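O-methyltransferase family 3 (Niastella koreensis, PDB 7CVW) catalyses the metal-dependent transfer of a methyl group from S-adenosyl-L-methionine to a catechol hydroxyl, giving meta- and para-methylated products in equal proportion. Local coordinates at the interface of chains A and B. Residues are numbered along the deposited sequence; one frame, centred on the assembly and turned at random. Chains: chain A/B, O-methyltransferase family 3.

Contacts 1 and 2 are two patches of one two-fold symmetric homodimer interface, with the centres of their C-alpha atoms about 26 Å apart. The C-terminal end of helix 4-17 takes part in both. In contact 1 the chain A copy meets strand 199-206 of chain B, while helix 43-55 meets both that strand and 213-220; in contact 2 the chain B copy packs on helix 181-195 of chain A. A:Leu17 works in contact 1 and B:Leu17 in contact 2. By the two-fold, each N-terminal helix end is held by both the partner's strand 199-206 and its helix 181-195; the 26 Å separates patches made by opposite copies.

Contact 1: the interface of chains A and B. Residues chain A 13, 17, 44, 47-48, 51; chain B 200-202, 217.
A:Leu51, on helix 43-55, packs its two methyl branches against strand 199-206 of chain B, and this is the tight, apolar part of the homodimer contact. CD2 reaches CB of B:Asp200 at 3.6 Å, while CD1 meets the methyl CG2 of B:Thr202 at 3.6 Å. A branched leucine suits the place because each methyl finds a different strand residue. One turn back along the helix, CE1 of the A:Phe48 ring touches CD2 of B:Leu217, extending the apolar surface to strand 213-220. B:Ala201, with only a methyl side chain, probably helps the strand approach A:Leu17, whose CD2 lies 4.0 Å from its CB.

A:Lys47 runs past B:Thr202 in the opposite direction, CG 4.0 Å from its CB. Bends at chi2 and chi4 curl the ammonium NZ back to donate hydrogen bonds to two carbonyls: O of B:Ala201 at 2.9 Å, with a C=O...N angle of 150°, and, more bent and more tilted from the carbonyl plane, O of A:Leu17. A long, flexible lysine can thus pin helix 4-17 and the partner's strand together. NZ also reaches the backbone N of B:Ala201 through water 3. Carboxylate OD1 of B:Asp200, 5.7 Å from NZ, may add weak electrostatic support.

The flank at A:Asn44 is wet as well. B:Thr202 turns OG1 anti to its backbone N (chi1 -165°), towards A:Asn44: water 2 leads to the backbone O, and water 1, 2.6 Å from OG1, lies 2.7 Å from the side-chain oxygen OD1 of A:Asn44.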
loop_
_atom_site.group_PDB
_atom_site.type_symbol
_atom_site.label_atom_id
_atom_site.label_comp_id
_atom_site.label_asym_id
_atom_site.label_seq_id
_atom_site.Cartn_x
_atom_site.Cartn_y
_atom_site.Cartn_z
ATOM N N ILE A 13 10.609 -2.682 12.036
ATOM C CA ILE A 13 10.252 -1.725 10.955
ATOM C C ILE A 13 10.125 -0.306 11.508
ATOM O O ILE A 13 10.618 0.605 10.865
ATOM C CB ILE A 13 8.963 -2.156 10.224
ATOM C CG1 ILE A 13 9.166 -3.479 9.489
ATOM C CG2 ILE A 13 8.510 -1.052 9.289
ATOM C CD1 ILE A 13 7.867 -4.106 9.034
ATOM N N LEU A 17 11.917 2.990 10.261
ATOM C CA LEU A 17 11.117 3.792 9.305
ATOM C C LEU A 17 9.829 4.327 9.935
ATOM O O LEU A 17 9.009 4.857 9.194
ATOM C CB LEU A 17 10.815 2.917 8.089
ATOM C CG LEU A 17 12.017 2.591 7.207
ATOM C CD1 LEU A 17 11.622 1.548 6.177
ATOM C CD2 LEU A 17 12.527 3.840 6.519
ATOM N N ASN A 44 3.475 2.299 11.972
ATOM C CA ASN A 44 3.861 1.935 10.589
ATOM C C ASN A 44 2.660 2.123 9.666
ATOM O O ASN A 44 2.873 2.411 8.483
ATOM C CB ASN A 44 4.414 0.520 10.508
ATOM C CG ASN A 44 5.766 0.353 11.176
ATOM O OD1 ASN A 44 6.573 1.285 11.175
ATOM N ND2 ASN A 44 5.980 -0.836 11.715
ATOM N N LYS A 47 2.648 5.848 8.907
ATOM C CA LYS A 47 3.632 6.180 7.856
ATOM C C LYS A 47 3.083 5.761 6.486
ATOM O O LYS A 47 3.235 6.515 5.533
ATOM C CB LYS A 47 4.957 5.487 8.174
ATOM C CG LYS A 47 6.101 5.814 7.225
ATOM C CD LYS A 47 6.540 7.270 7.259
ATOM C CE LYS A 47 7.819 7.523 6.471
ATOM N NZ LYS A 47 9.005 6.991 7.183
ATOM N N PHE A 48 2.432 4.608 6.393
ATOM C CA PHE A 48 1.846 4.144 5.117
ATOM C C PHE A 48 0.789 5.139 4.624
ATOM O O PHE A 48 0.832 5.542 3.445
ATOM C CB PHE A 48 1.295 2.737 5.301
ATOM C CG PHE A 48 0.613 2.155 4.087
ATOM C CD1 PHE A 48 1.248 2.133 2.859
ATOM C CD2 PHE A 48 -0.627 1.550 4.188
ATOM C CE1 PHE A 48 0.649 1.559 1.743
ATOM C CE2 PHE A 48 -1.201 0.949 3.079
ATOM C CZ PHE A 48 -0.582 0.982 1.856
ATOM N N LEU A 51 2.483 8.166 3.243
ATOM C CA LEU A 51 3.069 7.893 1.910
ATOM C C LEU A 51 1.978 7.877 0.851
ATOM O O LEU A 51 2.216 8.349 -0.260
ATOM C CB LEU A 51 3.828 6.568 1.970
ATOM C CG LEU A 51 5.106 6.605 2.802
ATOM C CD1 LEU A 51 5.670 5.212 2.981
ATOM C CD2 LEU A 51 6.166 7.492 2.166
ATOM N N ASP B 200 11.187 8.954 1.402
ATOM C CA ASP B 200 10.295 8.603 2.532
ATOM C C ASP B 200 9.851 7.158 2.315
ATOM O O ASP B 200 9.418 6.863 1.192
ATOM C CB ASP B 200 9.087 9.529 2.571
ATOM C CG ASP B 200 9.487 10.985 2.712
ATOM O OD1 ASP B 200 10.227 11.269 3.660
ATOM O OD2 ASP B 200 9.105 11.792 1.832
ATOM N N ALA B 201 9.946 6.289 3.312
ATOM C CA ALA B 201 9.709 4.840 3.111
ATOM C C ALA B 201 9.037 4.157 4.308
ATOM O O ALA B 201 9.081 4.659 5.454
ATOM C CB ALA B 201 11.027 4.172 2.813
ATOM N N THR B 202 8.443 2.995 4.033
ATOM C CA THR B 202 7.961 2.050 5.061
ATOM C C THR B 202 8.200 0.650 4.534
ATOM O O THR B 202 8.602 0.501 3.366
ATOM C CB THR B 202 6.487 2.294 5.402
ATOM O OG1 THR B 202 6.169 1.622 6.622
ATOM C CG2 THR B 202 5.555 1.841 4.295
ATOM N N LEU B 217 8.173 0.133 0.463
ATOM C CA LEU B 217 7.635 1.204 -0.414
ATOM C C LEU B 217 8.426 2.469 -0.102
ATOM O O LEU B 217 8.481 2.809 1.097
ATOM C CB LEU B 217 6.150 1.442 -0.108
ATOM C CG LEU B 217 5.125 0.753 -1.003
ATOM C CD1 LEU B 217 5.279 -0.748 -0.942
ATOM C CD2 LEU B 217 3.703 1.162 -0.626
HETATM O O HOH W 1 7.005 2.697 8.860
HETATM O O HOH W 2 3.853 -0.149 7.165
HETATM O O HOH W 3 11.538 7.184 5.580
#

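Contact 2: the interface of chains A and B. Residues chain A 190-191, 193-194; chain B 12, 16-17.
This is a helix-to-helix patch of the homodimer interface of a cation-dependent O-methyltransferase with the class I SAM-binding fold; it docks the N-terminal helix 4-17 of chain B on helix 181-195 of chain A. A:Asn190 and B:Tyr12 meet at its polar end, their side chains crossing at about a right angle. The amide ND2 of A:Asn190 donates a hydrogen bond to the phenol OH of B:Tyr12 at 3.2 Å, fairly straight at 163° at the hydrogen. OH lies in the plane of the amide, and ND2 in turn sits at the edge of the ring, in its plane, with the two planes 64° apart. Asparagine suits this spot because its short side chain offers an N-H at the tip and an aliphatic CB at the base, and CB packs against CD1 of B:Leu16 at 3.9 Å. The same CD1 rests over one face of the B:Tyr12 ring, near the rim, and may help to position the phenol from within its own helix.

Farther along, leucines take over. B:Leu17 has CG anti to its carbonyl carbon (chi1 -66°), which turns the branched end towards helix 181-195: CD1 meets CD2 of A:Leu193 at 4.0 Å, while CD2 lies against CA of A:Gly194. Lacking a side chain, A:Gly194 allows the B:Leu16 backbone to come near, with O of B:Leu16 3.5 Å from CA of A:Gly194. Near the C-terminal ends of both helices, water 4 lies 2.7 Å from the carbonyl O of A:Gly194.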
loop_
_atom_site.group_PDB
_atom_site.type_symbol
_atom_site.label_atom_id
_atom_site.label_comp_id
_atom_site.label_asym_id
_atom_site.label_seq_id
_atom_site.Cartn_x
_atom_site.Cartn_y
_atom_site.Cartn_z
ATOM N N ASN A 190 -17.208 -5.003 2.062
ATOM C CA ASN A 190 -16.312 -5.775 1.153
ATOM C C ASN A 190 -17.139 -6.283 -0.033
ATOM O O ASN A 190 -16.654 -6.256 -1.196
ATOM C CB ASN A 190 -15.614 -6.909 1.903
ATOM C CG ASN A 190 -14.572 -6.426 2.892
ATOM O OD1 ASN A 190 -14.168 -5.261 2.852
ATOM N ND2 ASN A 190 -14.188 -7.304 3.805
ATOM N N ALA A 191 -18.344 -6.781 0.230
ATOM C CA ALA A 191 -19.265 -7.226 -0.851
ATOM C C ALA A 191 -19.572 -6.060 -1.794
ATOM O O ALA A 191 -19.583 -6.250 -3.018
ATOM C CB ALA A 191 -20.537 -7.796 -0.280
ATOM N N LEU A 193 -17.743 -3.496 -2.282
ATOM C CA LEU A 193 -16.521 -3.106 -2.996
ATOM C C LEU A 193 -16.297 -4.071 -4.169
ATOM O O LEU A 193 -15.977 -3.583 -5.278
ATOM C CB LEU A 193 -15.389 -3.075 -1.963
ATOM C CG LEU A 193 -14.131 -2.360 -2.401
ATOM C CD1 LEU A 193 -14.424 -0.927 -2.822
ATOM C CD2 LEU A 193 -13.112 -2.439 -1.286
ATOM N N GLY A 194 -16.531 -5.371 -3.967
ATOM C CA GLY A 194 -16.425 -6.387 -5.032
ATOM C C GLY A 194 -17.416 -6.138 -6.149
ATOM O O GLY A 194 -17.150 -6.630 -7.268
ATOM N N TYR B 12 -10.769 -15.209 -0.195
ATOM C CA TYR B 12 -11.947 -14.342 0.022
ATOM C C TYR B 12 -11.697 -13.022 -0.704
ATOM O O TYR B 12 -12.532 -12.530 -1.487
ATOM C CB TYR B 12 -12.195 -14.201 1.518
ATOM C CG TYR B 12 -13.118 -13.090 1.941
ATOM C CD1 TYR B 12 -14.494 -13.259 1.951
ATOM C CD2 TYR B 12 -12.616 -11.872 2.353
ATOM C CE1 TYR B 12 -15.343 -12.240 2.381
ATOM C CE2 TYR B 12 -13.439 -10.858 2.812
ATOM C CZ TYR B 12 -14.814 -11.020 2.786
ATOM O OH TYR B 12 -15.651 -10.044 3.232
ATOM N N LEU B 16 -13.360 -11.449 -4.512
ATOM C CA LEU B 16 -14.025 -10.127 -4.627
ATOM C C LEU B 16 -13.277 -9.214 -5.612
ATOM O O LEU B 16 -13.966 -8.504 -6.387
ATOM C CB LEU B 16 -14.064 -9.482 -3.231
ATOM C CG LEU B 16 -14.992 -10.111 -2.204
ATOM C CD1 LEU B 16 -14.725 -9.592 -0.789
ATOM C CD2 LEU B 16 -16.443 -9.846 -2.569
ATOM N N LEU B 17 -11.936 -9.159 -5.528
ATOM C CA LEU B 17 -11.120 -8.035 -6.069
ATOM C C LEU B 17 -9.835 -8.506 -6.769
ATOM O O LEU B 17 -8.986 -7.619 -7.085
ATOM C CB LEU B 17 -10.776 -7.064 -4.926
ATOM C CG LEU B 17 -11.966 -6.328 -4.302
ATOM C CD1 LEU B 17 -11.515 -5.654 -3.014
ATOM C CD2 LEU B 17 -12.566 -5.325 -5.286
HETATM O O HOH W 4 -15.638 -8.745 -8.114
#